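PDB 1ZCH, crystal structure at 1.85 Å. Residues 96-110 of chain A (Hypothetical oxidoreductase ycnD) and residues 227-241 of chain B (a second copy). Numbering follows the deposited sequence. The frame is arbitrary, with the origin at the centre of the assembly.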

# COMPACT_ATOMS: atom_id res chain seq x y z
N PHE A 96 -27.72 -2.01 -8.38
CA PHE A 96 -26.83 -2.87 -9.15
C PHE A 96 -26.24 -3.90 -8.19
O PHE A 96 -26.13 -3.62 -6.99
N LYS A 97 -25.88 -5.07 -8.69
CA LYS A 97 -25.27 -6.06 -7.81
C LYS A 97 -23.76 -5.86 -7.90
O LYS A 97 -23.21 -5.72 -9.00
N MET A 98 -23.08 -5.83 -6.76
CA MET A 98 -21.64 -5.65 -6.74
C MET A 98 -20.96 -7.00 -6.97
O MET A 98 -21.14 -7.93 -6.18
N GLU A 99 -20.20 -7.11 -8.05
CA GLU A 99 -19.53 -8.36 -8.39
C GLU A 99 -18.02 -8.33 -8.16
O GLU A 99 -17.39 -9.39 -8.09
N ILE A 100 -17.44 -7.14 -8.05
CA ILE A 100 -16.00 -7.05 -7.86
C ILE A 100 -15.55 -7.81 -6.62
O ILE A 100 -14.46 -8.39 -6.59
N THR A 101 -16.40 -7.84 -5.60
CA THR A 101 -16.06 -8.54 -4.36
C THR A 101 -16.12 -10.06 -4.45
O THR A 101 -15.86 -10.76 -3.47
N ASN A 102 -16.47 -10.58 -5.63
CA ASN A 102 -16.55 -12.02 -5.81
C ASN A 102 -15.28 -12.62 -6.42
O ASN A 102 -15.26 -13.78 -6.84
N GLY A 103 -14.22 -11.82 -6.43
CA GLY A 103 -12.94 -12.27 -6.96
C GLY A 103 -11.83 -11.58 -6.19
O GLY A 103 -12.05 -10.51 -5.62
N LEU A 104 -10.64 -12.17 -6.18
CA LEU A 104 -9.51 -11.60 -5.45
C LEU A 104 -9.05 -10.22 -5.93
O LEU A 104 -8.31 -9.53 -5.24
N GLU A 105 -9.50 -9.80 -7.11
CA GLU A 105 -9.12 -8.48 -7.62
C GLU A 105 -9.52 -7.41 -6.60
O GLU A 105 -8.78 -6.45 -6.38
N SER A 106 -10.69 -7.59 -5.98
CA SER A 106 -11.17 -6.64 -4.98
C SER A 106 -10.22 -6.60 -3.78
O SER A 106 -9.96 -5.53 -3.22
N VAL A 107 -9.72 -7.76 -3.40
CA VAL A 107 -8.80 -7.86 -2.27
C VAL A 107 -7.50 -7.12 -2.59
O VAL A 107 -6.96 -6.41 -1.75
N LEU A 108 -7.01 -7.28 -3.82
CA LEU A 108 -5.78 -6.59 -4.21
C LEU A 108 -6.03 -5.09 -4.24
O LEU A 108 -5.20 -4.31 -3.78
N VAL A 109 -7.17 -4.68 -4.79
CA VAL A 109 -7.49 -3.25 -4.85
C VAL A 109 -7.51 -2.65 -3.45
O VAL A 109 -6.90 -1.60 -3.20
N GLY A 110 -8.20 -3.32 -2.53
CA GLY A 110 -8.28 -2.82 -1.17
C GLY A 110 -6.96 -2.80 -0.43
O GLY A 110 -6.66 -1.83 0.28
N TYR B 227 -18.03 0.37 -12.92
CA TYR B 227 -16.87 -0.51 -12.91
C TYR B 227 -17.08 -1.81 -12.14
O TYR B 227 -16.76 -2.89 -12.63
N TYR B 228 -17.64 -1.70 -10.94
CA TYR B 228 -17.81 -2.86 -10.07
C TYR B 228 -19.02 -3.76 -10.27
O TYR B 228 -19.21 -4.70 -9.50
N GLU B 229 -19.83 -3.50 -11.29
CA GLU B 229 -21.00 -4.33 -11.56
C GLU B 229 -20.58 -5.68 -12.15
O GLU B 229 -21.40 -6.58 -12.30
N ARG B 230 -19.29 -5.80 -12.47
CA ARG B 230 -18.73 -7.04 -13.02
C ARG B 230 -17.34 -7.27 -12.44
O ARG B 230 -16.65 -6.32 -12.09
N LEU B 231 -16.93 -8.53 -12.35
CA LEU B 231 -15.59 -8.86 -11.86
C LEU B 231 -14.74 -8.69 -13.11
O LEU B 231 -14.54 -9.65 -13.87
N TYR B 232 -14.24 -7.48 -13.33
CA TYR B 232 -13.46 -7.18 -14.52
C TYR B 232 -12.18 -8.00 -14.73
O TYR B 232 -11.77 -8.21 -15.87
N TYR B 233 -11.56 -8.46 -13.65
CA TYR B 233 -10.36 -9.30 -13.74
C TYR B 233 -10.64 -10.59 -12.98
O TYR B 233 -10.26 -10.73 -11.82
N PRO B 234 -11.32 -11.56 -13.62
CA PRO B 234 -11.65 -12.84 -12.99
C PRO B 234 -10.52 -13.86 -12.98
O PRO B 234 -10.68 -14.98 -12.50
N HIS B 235 -9.36 -13.46 -13.50
CA HIS B 235 -8.19 -14.33 -13.60
C HIS B 235 -7.14 -14.10 -12.51
O HIS B 235 -6.04 -14.64 -12.60
N ILE B 236 -7.46 -13.31 -11.49
CA ILE B 236 -6.48 -13.04 -10.44
C ILE B 236 -6.03 -14.26 -9.66
O ILE B 236 -4.82 -14.46 -9.47
N ARG B 237 -6.97 -15.08 -9.19
CA ARG B 237 -6.58 -16.27 -8.44
C ARG B 237 -5.66 -17.14 -9.29
O ARG B 237 -4.67 -17.68 -8.79
N GLU B 238 -6.00 -17.28 -10.57
CA GLU B 238 -5.20 -18.08 -11.48
C GLU B 238 -3.77 -17.54 -11.58
O GLU B 238 -2.81 -18.31 -11.52
N MET B 239 -3.63 -16.22 -11.72
CA MET B 239 -2.32 -15.58 -11.81
C MET B 239 -1.51 -15.91 -10.56
O MET B 239 -0.36 -16.34 -10.64
N LEU B 240 -2.13 -15.68 -9.41
CA LEU B 240 -1.49 -15.92 -8.12
C LEU B 240 -1.01 -17.36 -7.98
O LEU B 240 0.13 -17.61 -7.57
N GLU B 241 -1.87 -18.32 -8.32
CA GLU B 241 -1.50 -19.73 -8.21
C GLU B 241 -0.35 -20.07 -9.15
O GLU B 241 0.56 -20.82 -8.79

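Contact between residues 96-110 of chain A and 227-241 of chain B, two copies of one protein, burying 885 Å² in all. The shortest direct polar link runs from Tyr232(B) OH, the donor, to Glu105(A) OE2 at 2.9 Å. Glu105(A) points toward chain B with chi1 t and chi2 p, which sets its carboxylate at the edges of two rings: Tyr232(B) (chi1 p), and Tyr233(B) (chi1 m), whose CD2 lies 3.6 Å from Glu105(A) CD. Water 1 ties the backbones together nearby, accepting from Glu105(A) N at 3.0 Å and donating to Tyr233(B) O at 2.7 Å. Farther along, Tyr228(B) O accepts two backbone bonds, from Glu99(A) N at 3.0 Å and, weakly, from Ile100(A) N at 3.3 Å. Glu99(A) (chi1 m, chi2 m) starts toward chain B, its CB 3.7 Å from Arg230(B) CA, but its end turns back within chain A: OE2 forms a salt bridge with Lys97(A) NZ at 2.7 Å, and OE1 accepts from Asn102(A) ND2 at 2.8 Å.

Ile100(A) (chi1 t, chi2 p) touches two tyrosines with different methyls. Its CG2 lies over a face of the Tyr228(B) ring, 3.6 Å from Tyr228(B) CG, and its CD1 over a face of the Tyr232(B) ring, 3.4 Å from Tyr232(B) CE2. Leu231(B) (chi1 t, chi2 p) brings CD1 to 3.7 Å from Gly103(A) CA; a CB on that glycine would clash with this methyl. Beyond, helices 104-110 and 236-241 meet at 75°. Ile236(B) (m, m) packs its CG2 3.6 Å from Leu108(A) CD1 and 3.8 Å from Leu104(A) CB, while Leu104(A) CD1 reaches Leu240(B) CD1 at 3.8 Å; both leucines of chain A and Leu240(B) are m, t. At the other end, the Phe96(A) ring edge meets Glu229(B), with CD2 of the phenylalanine 3.5 Å from Glu229(B) CB.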

# COMPACT_ATOMS: atom_id res chain seq x y z
CB PHE A 96 -25.68 -2.04 -9.74
CG PHE A 96 -25.89 -1.61 -11.16
CD1 PHE A 96 -27.11 -1.08 -11.58
CD2 PHE A 96 -24.85 -1.69 -12.08
CE1 PHE A 96 -27.29 -0.66 -12.89
CE2 PHE A 96 -25.03 -1.27 -13.40
CZ PHE A 96 -26.25 -0.75 -13.80
CB LYS A 97 -25.63 -7.49 -8.24
CG LYS A 97 -25.07 -8.55 -7.31
CD LYS A 97 -25.56 -9.94 -7.66
CE LYS A 97 -25.04 -10.98 -6.68
NZ LYS A 97 -23.55 -11.03 -6.64
CB MET A 98 -21.20 -5.04 -5.40
CG MET A 98 -19.70 -4.81 -5.26
SD MET A 98 -19.31 -3.76 -3.84
CE MET A 98 -19.68 -4.88 -2.49
CB GLU A 99 -19.79 -8.72 -9.85
CG GLU A 99 -21.23 -9.12 -10.18
CD GLU A 99 -21.67 -10.40 -9.47
OE1 GLU A 99 -20.82 -11.29 -9.25
OE2 GLU A 99 -22.87 -10.52 -9.15
CB ILE A 100 -15.55 -5.55 -7.78
CG1 ILE A 100 -14.02 -5.46 -7.91
CG2 ILE A 100 -16.01 -4.92 -6.48
CD1 ILE A 100 -13.48 -5.97 -9.24
CB THR A 101 -16.96 -8.08 -3.21
OG1 THR A 101 -18.32 -8.08 -3.65
CG2 THR A 101 -16.56 -6.68 -2.76
CB ASN A 102 -17.77 -12.39 -6.65
CG ASN A 102 -19.07 -12.13 -5.90
OD1 ASN A 102 -19.17 -12.43 -4.71
ND2 ASN A 102 -20.07 -11.59 -6.59
CB LEU A 104 -8.33 -12.57 -5.46
CG LEU A 104 -8.53 -13.80 -4.56
CD1 LEU A 104 -7.38 -14.79 -4.73
CD2 LEU A 104 -8.65 -13.36 -3.11
CB GLU A 105 -9.80 -8.21 -8.97
CG GLU A 105 -9.73 -6.76 -9.46
CD GLU A 105 -8.31 -6.24 -9.68
OE1 GLU A 105 -7.35 -7.04 -9.68
OE2 GLU A 105 -8.15 -5.01 -9.86
CB SER A 106 -12.58 -7.02 -4.51
OG SER A 106 -12.59 -8.32 -3.96
CB VAL A 107 -8.49 -9.35 -1.93
CG1 VAL A 107 -7.37 -9.44 -0.90
CG2 VAL A 107 -9.76 -10.02 -1.39
CB LEU A 108 -5.29 -7.07 -5.58
CG LEU A 108 -4.87 -8.54 -5.68
CD1 LEU A 108 -4.32 -8.81 -7.07
CD2 LEU A 108 -3.82 -8.86 -4.62
CB VAL A 109 -8.87 -3.00 -5.52
CG1 VAL A 109 -9.29 -1.54 -5.33
CG2 VAL A 109 -8.79 -3.33 -7.01
CB TYR B 227 -15.65 0.18 -12.28
CG TYR B 227 -14.93 1.15 -13.19
CD1 TYR B 227 -15.28 2.50 -13.23
CD2 TYR B 227 -13.89 0.71 -14.01
CE1 TYR B 227 -14.60 3.39 -14.06
CE2 TYR B 227 -13.21 1.59 -14.85
CZ TYR B 227 -13.57 2.93 -14.87
OH TYR B 227 -12.91 3.80 -15.70
CB TYR B 228 -17.71 -2.40 -8.61
CG TYR B 228 -16.36 -1.80 -8.25
CD1 TYR B 228 -15.22 -2.09 -9.00
CD2 TYR B 228 -16.22 -0.98 -7.13
CE1 TYR B 228 -13.97 -1.58 -8.64
CE2 TYR B 228 -14.97 -0.46 -6.76
CZ TYR B 228 -13.85 -0.78 -7.53
OH TYR B 228 -12.61 -0.29 -7.17
CB GLU B 229 -21.96 -3.60 -12.50
CG GLU B 229 -21.30 -3.04 -13.76
CD GLU B 229 -21.44 -3.97 -14.94
OE1 GLU B 229 -20.82 -3.68 -15.99
OE2 GLU B 229 -22.16 -4.98 -14.83
CB ARG B 230 -18.62 -6.95 -14.55
CG ARG B 230 -19.94 -6.87 -15.28
CD ARG B 230 -19.73 -6.54 -16.75
NE ARG B 230 -21.00 -6.30 -17.44
CZ ARG B 230 -21.91 -7.24 -17.68
NH1 ARG B 230 -21.69 -8.49 -17.29
NH2 ARG B 230 -23.04 -6.93 -18.29
CB LEU B 231 -15.54 -10.31 -11.36
CG LEU B 231 -14.19 -10.85 -10.88
CD1 LEU B 231 -13.65 -10.00 -9.73
CD2 LEU B 231 -14.35 -12.29 -10.44
CB TYR B 232 -13.18 -5.66 -14.61
CG TYR B 232 -12.46 -5.03 -13.43
CD1 TYR B 232 -11.10 -5.24 -13.24
CD2 TYR B 232 -13.14 -4.20 -12.53
CE1 TYR B 232 -10.42 -4.63 -12.19
CE2 TYR B 232 -12.46 -3.59 -11.47
CZ TYR B 232 -11.09 -3.81 -11.31
OH TYR B 232 -10.39 -3.22 -10.28
CB TYR B 233 -9.13 -8.61 -13.12
CG TYR B 233 -8.58 -7.41 -13.87
CD1 TYR B 233 -8.84 -7.22 -15.23
CD2 TYR B 233 -7.79 -6.47 -13.21
CE1 TYR B 233 -8.32 -6.12 -15.91
CE2 TYR B 233 -7.27 -5.37 -13.89
CZ TYR B 233 -7.53 -5.20 -15.23
OH TYR B 233 -7.01 -4.11 -15.89
CB PRO B 234 -12.84 -13.31 -13.82
CG PRO B 234 -12.45 -12.87 -15.20
CD PRO B 234 -11.92 -11.46 -14.96
CB HIS B 235 -7.52 -14.10 -14.94
CG HIS B 235 -7.11 -12.68 -15.17
ND1 HIS B 235 -7.98 -11.72 -15.63
CD2 HIS B 235 -5.95 -12.03 -14.90
CE1 HIS B 235 -7.38 -10.54 -15.64
NE2 HIS B 235 -6.14 -10.71 -15.20
CB ILE B 236 -7.00 -11.96 -9.45
CG1 ILE B 236 -7.20 -10.64 -10.19
CG2 ILE B 236 -5.99 -11.77 -8.31
CD1 ILE B 236 -5.94 -10.12 -10.89
CB ARG B 237 -7.82 -17.08 -8.03
CG ARG B 237 -7.45 -18.36 -7.31
CD ARG B 237 -8.66 -19.18 -6.94
NE ARG B 237 -8.28 -20.38 -6.19
CZ ARG B 237 -9.14 -21.24 -5.65
NH1 ARG B 237 -10.44 -21.03 -5.77
NH2 ARG B 237 -8.70 -22.29 -4.98
CB GLU B 238 -5.85 -18.09 -12.87
CG GLU B 238 -5.04 -18.82 -13.93
CD GLU B 238 -5.81 -19.01 -15.22
OE1 GLU B 238 -6.31 -18.01 -15.77
OE2 GLU B 238 -5.91 -20.17 -15.69
CB MET B 239 -2.45 -14.05 -11.90
CG MET B 239 -1.13 -13.31 -11.60
SD MET B 239 -1.27 -11.51 -11.34
CE MET B 239 -1.73 -11.45 -9.61
CB LEU B 240 -2.45 -15.57 -6.98
CG LEU B 240 -2.77 -14.07 -6.89
CD1 LEU B 240 -3.90 -13.83 -5.88
CD2 LEU B 240 -1.51 -13.31 -6.48
CB GLU B 241 -2.70 -20.62 -8.52
CG GLU B 241 -3.89 -20.37 -7.62
CD GLU B 241 -5.01 -21.38 -7.81
OE1 GLU B 241 -5.44 -21.59 -8.97
OE2 GLU B 241 -5.45 -21.98 -6.80
O HOH W 1 -10.46 -11.63 -9.24